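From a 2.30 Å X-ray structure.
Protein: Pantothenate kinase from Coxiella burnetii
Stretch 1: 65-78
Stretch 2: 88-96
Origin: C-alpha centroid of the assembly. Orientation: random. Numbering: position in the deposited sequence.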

# COMPACT_ATOMS: atom_id res chain seq x y z
N LEU B 65 9.93 17.81 5.19
CA LEU B 65 9.39 17.12 4.02
C LEU B 65 8.14 16.37 4.44
O LEU B 65 7.09 16.52 3.85
N LEU B 66 8.25 15.60 5.51
CA LEU B 66 7.12 14.85 6.03
C LEU B 66 5.97 15.76 6.43
O LEU B 66 4.81 15.41 6.24
N SER B 67 6.27 16.93 6.98
CA SER B 67 5.23 17.87 7.34
C SER B 67 4.39 18.18 6.11
O SER B 67 3.18 18.26 6.22
N PHE B 68 5.01 18.33 4.94
CA PHE B 68 4.24 18.60 3.72
C PHE B 68 3.18 17.54 3.51
O PHE B 68 2.03 17.86 3.17
N TYR B 69 3.56 16.28 3.70
CA TYR B 69 2.64 15.17 3.48
C TYR B 69 1.51 15.18 4.50
O TYR B 69 0.37 14.98 4.14
N VAL B 70 1.84 15.41 5.76
CA VAL B 70 0.81 15.40 6.79
C VAL B 70 -0.17 16.55 6.58
O VAL B 70 -1.37 16.34 6.64
N THR B 71 0.34 17.76 6.34
CA THR B 71 -0.56 18.91 6.24
C THR B 71 -1.38 18.83 4.94
O THR B 71 -2.51 19.26 4.90
N ALA B 72 -0.80 18.25 3.89
CA ALA B 72 -1.55 17.97 2.65
C ALA B 72 -2.74 17.05 2.91
O ALA B 72 -3.85 17.30 2.40
N ARG B 73 -2.52 16.01 3.70
CA ARG B 73 -3.57 15.04 4.03
C ARG B 73 -4.63 15.73 4.89
O ARG B 73 -5.83 15.51 4.71
N GLN B 74 -4.19 16.60 5.79
CA GLN B 74 -5.12 17.39 6.58
C GLN B 74 -5.97 18.29 5.70
O GLN B 74 -7.18 18.38 5.88
N THR B 75 -5.35 18.95 4.73
CA THR B 75 -6.09 19.83 3.86
C THR B 75 -7.08 19.03 3.02
O THR B 75 -8.23 19.42 2.87
N LEU B 76 -6.63 17.88 2.53
CA LEU B 76 -7.47 16.99 1.73
C LEU B 76 -8.70 16.52 2.53
O LEU B 76 -9.84 16.55 2.05
N GLN B 77 -8.45 16.08 3.75
CA GLN B 77 -9.50 15.73 4.69
C GLN B 77 -10.51 16.88 4.80
O GLN B 77 -11.71 16.67 4.60
N GLN B 78 -10.04 18.10 5.10
CA GLN B 78 -10.95 19.22 5.27
C GLN B 78 -11.78 19.49 4.01
O GLN B 78 -12.99 19.73 4.11
N GLU B 88 -17.27 14.10 10.50
CA GLU B 88 -16.33 13.32 11.25
C GLU B 88 -14.96 13.98 11.23
O GLU B 88 -14.56 14.56 10.22
N PRO B 89 -14.23 13.90 12.34
CA PRO B 89 -12.91 14.50 12.35
C PRO B 89 -11.90 13.64 11.61
O PRO B 89 -12.17 12.48 11.30
N LYS B 90 -10.75 14.23 11.34
CA LYS B 90 -9.63 13.48 10.79
C LYS B 90 -9.16 12.36 11.71
O LYS B 90 -9.39 12.36 12.92
N VAL B 91 -8.49 11.40 11.10
CA VAL B 91 -7.78 10.37 11.81
C VAL B 91 -6.29 10.73 11.64
O VAL B 91 -5.95 11.58 10.81
N PRO B 92 -5.40 10.06 12.40
CA PRO B 92 -3.99 10.43 12.36
C PRO B 92 -3.30 10.01 11.07
O PRO B 92 -3.69 9.04 10.42
N TYR B 93 -2.31 10.79 10.70
CA TYR B 93 -1.41 10.44 9.63
C TYR B 93 -0.39 9.48 10.24
O TYR B 93 0.18 9.80 11.27
N ILE B 94 -0.18 8.32 9.63
CA ILE B 94 0.73 7.33 10.20
C ILE B 94 1.92 7.11 9.30
O ILE B 94 1.76 6.78 8.12
N ILE B 95 3.11 7.29 9.86
CA ILE B 95 4.35 7.14 9.13
C ILE B 95 5.04 5.86 9.61
O ILE B 95 5.29 5.70 10.80
N GLY B 96 5.35 4.97 8.69
CA GLY B 96 5.98 3.70 9.03
C GLY B 96 7.49 3.84 8.99
O GLY B 96 8.03 4.53 8.13

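Tyr93 is the keystone of this contact, with more of its surface covered by the other stretch than any other residue here. Its CA-to-CB bond points toward the helix, and a t chi1 with chi2 at 92° lays the ring along the helix surface, within reach of three residues. Val70, in the t rotamer, sets CG2 over one ring face, 3.9 Å from the centroid of the Tyr93 ring in a CH-pi contact. Arg73 CB meets the ring edge at 3.6 Å from Tyr93 CD1, and Tyr69 CB lies 3.4 Å from Tyr93 OH, while the end of the Tyr69 side chain (m) leads away. Two residues along the strand, Ile95 (m, t) also points toward the helix, and its CD1 rests 4.1 Å from CD1 of Leu66 (m, t); Ile94, between Tyr93 and Ile95, points its CA-to-CB bond away, the usual strand alternation.

Toward the other end the packing turns polar, and no direct hydrogen bond crosses; water does the joining. Gln77 (t, m) lays its CG 3.7 Å from Lys90 CB, and one water accepts from Gln77 NE2 (2.6 Å) and donates to Glu88 O (2.7 Å). Lys90 runs p, t, t, p, and a second water accepts from both Lys90 NZ and NE2 of Gln74 (m, t), each at 2.8 Å. The pattern is apolar contact around one aromatic ring at the centre, with waters bridging at the margin.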

# COMPACT_ATOMS: atom_id res chain seq x y z
CB LEU B 65 10.41 16.16 3.40
CG LEU B 65 9.90 15.26 2.26
CD1 LEU B 65 9.64 16.07 1.01
CD2 LEU B 65 10.85 14.13 1.95
CB LEU B 66 7.55 14.01 7.23
CG LEU B 66 8.54 12.92 6.88
CD1 LEU B 66 8.98 12.18 8.12
CD2 LEU B 66 7.85 12.00 5.87
CB SER B 67 5.79 19.15 7.97
OG SER B 67 4.76 19.98 8.47
CB PHE B 68 5.11 18.65 2.46
CG PHE B 68 5.87 19.93 2.29
CD1 PHE B 68 5.23 21.07 1.87
CD2 PHE B 68 7.24 19.98 2.51
CE1 PHE B 68 5.94 22.26 1.71
CE2 PHE B 68 7.94 21.14 2.34
CZ PHE B 68 7.29 22.28 1.94
CB TYR B 69 3.35 13.81 3.53
CG TYR B 69 4.09 13.48 2.27
CD1 TYR B 69 3.61 12.53 1.39
CD2 TYR B 69 5.29 14.12 1.95
CE1 TYR B 69 4.30 12.23 0.21
CE2 TYR B 69 5.98 13.82 0.78
CZ TYR B 69 5.47 12.89 -0.09
OH TYR B 69 6.15 12.59 -1.26
CB VAL B 70 1.40 15.46 8.19
CG1 VAL B 70 0.32 15.53 9.22
CG2 VAL B 70 2.31 14.28 8.41
CB THR B 71 0.16 20.28 6.37
OG1 THR B 71 0.88 20.56 5.18
CG2 THR B 71 1.12 20.31 7.56
CB ALA B 72 -0.64 17.35 1.57
CB ARG B 73 -2.97 13.84 4.77
CG ARG B 73 -3.84 12.59 4.95
CD ARG B 73 -4.69 12.19 3.77
NE ARG B 73 -3.99 11.98 2.51
CZ ARG B 73 -4.08 10.88 1.75
NH1 ARG B 73 -4.81 9.84 2.12
NH2 ARG B 73 -3.42 10.82 0.60
CB GLN B 74 -4.39 18.21 7.63
CG GLN B 74 -3.73 17.34 8.70
CD GLN B 74 -2.99 18.18 9.74
OE1 GLN B 74 -2.85 19.40 9.58
NE2 GLN B 74 -2.52 17.52 10.81
CB THR B 75 -5.15 20.65 2.97
OG1 THR B 75 -4.28 21.43 3.80
CG2 THR B 75 -5.94 21.57 2.05
CB LEU B 76 -6.65 15.79 1.25
CG LEU B 76 -7.39 14.74 0.41
CD1 LEU B 76 -7.85 15.41 -0.88
CD2 LEU B 76 -6.54 13.49 0.17
CB GLN B 77 -8.88 15.36 6.04
CG GLN B 77 -9.86 14.84 7.09
CD GLN B 77 -10.61 15.94 7.81
OE1 GLN B 77 -10.08 17.03 8.01
NE2 GLN B 77 -11.86 15.68 8.18
CB GLN B 78 -10.22 20.52 5.68
CG GLN B 78 -9.73 20.58 7.14
CD GLN B 78 -9.99 21.95 7.83
OE1 GLN B 78 -10.55 22.89 7.23
NE2 GLN B 78 -9.59 22.04 9.11
CB GLU B 88 -16.22 11.88 10.71
CG GLU B 88 -17.37 10.96 11.12
CD GLU B 88 -18.40 10.71 10.03
OE1 GLU B 88 -18.59 11.60 9.17
OE2 GLU B 88 -19.02 9.62 10.05
CB PRO B 89 -12.56 14.58 13.83
CG PRO B 89 -13.41 13.57 14.50
CD PRO B 89 -14.55 13.22 13.60
CB LYS B 90 -8.45 14.41 10.50
CG LYS B 90 -7.71 14.90 11.74
CD LYS B 90 -6.75 16.04 11.40
CE LYS B 90 -5.98 16.51 12.63
NZ LYS B 90 -4.79 15.65 12.92
CB VAL B 91 -8.09 8.98 11.21
CG1 VAL B 91 -9.49 8.56 11.55
CG2 VAL B 91 -7.88 8.97 9.73
CB PRO B 92 -3.39 9.66 13.55
CG PRO B 92 -4.56 9.31 14.43
CD PRO B 92 -5.65 9.03 13.41
CB TYR B 93 -0.73 11.69 9.11
CG TYR B 93 -0.03 11.47 7.80
CD1 TYR B 93 -0.68 11.70 6.61
CD2 TYR B 93 1.29 11.04 7.77
CE1 TYR B 93 -0.04 11.50 5.42
CE2 TYR B 93 1.93 10.82 6.59
CZ TYR B 93 1.27 11.07 5.41
OH TYR B 93 1.91 10.86 4.22
CB ILE B 94 0.05 5.98 10.42
CG1 ILE B 94 -1.19 6.15 11.31
CG2 ILE B 94 1.02 5.02 11.06
CD1 ILE B 94 -1.66 4.85 11.96
CB ILE B 95 5.27 8.34 9.38
CG1 ILE B 95 4.63 9.63 8.86
CG2 ILE B 95 6.63 8.14 8.72
CD1 ILE B 95 5.33 10.92 9.39
O HOH W 1 -2.96 14.80 11.00
O HOH W 2 -13.71 16.98 9.54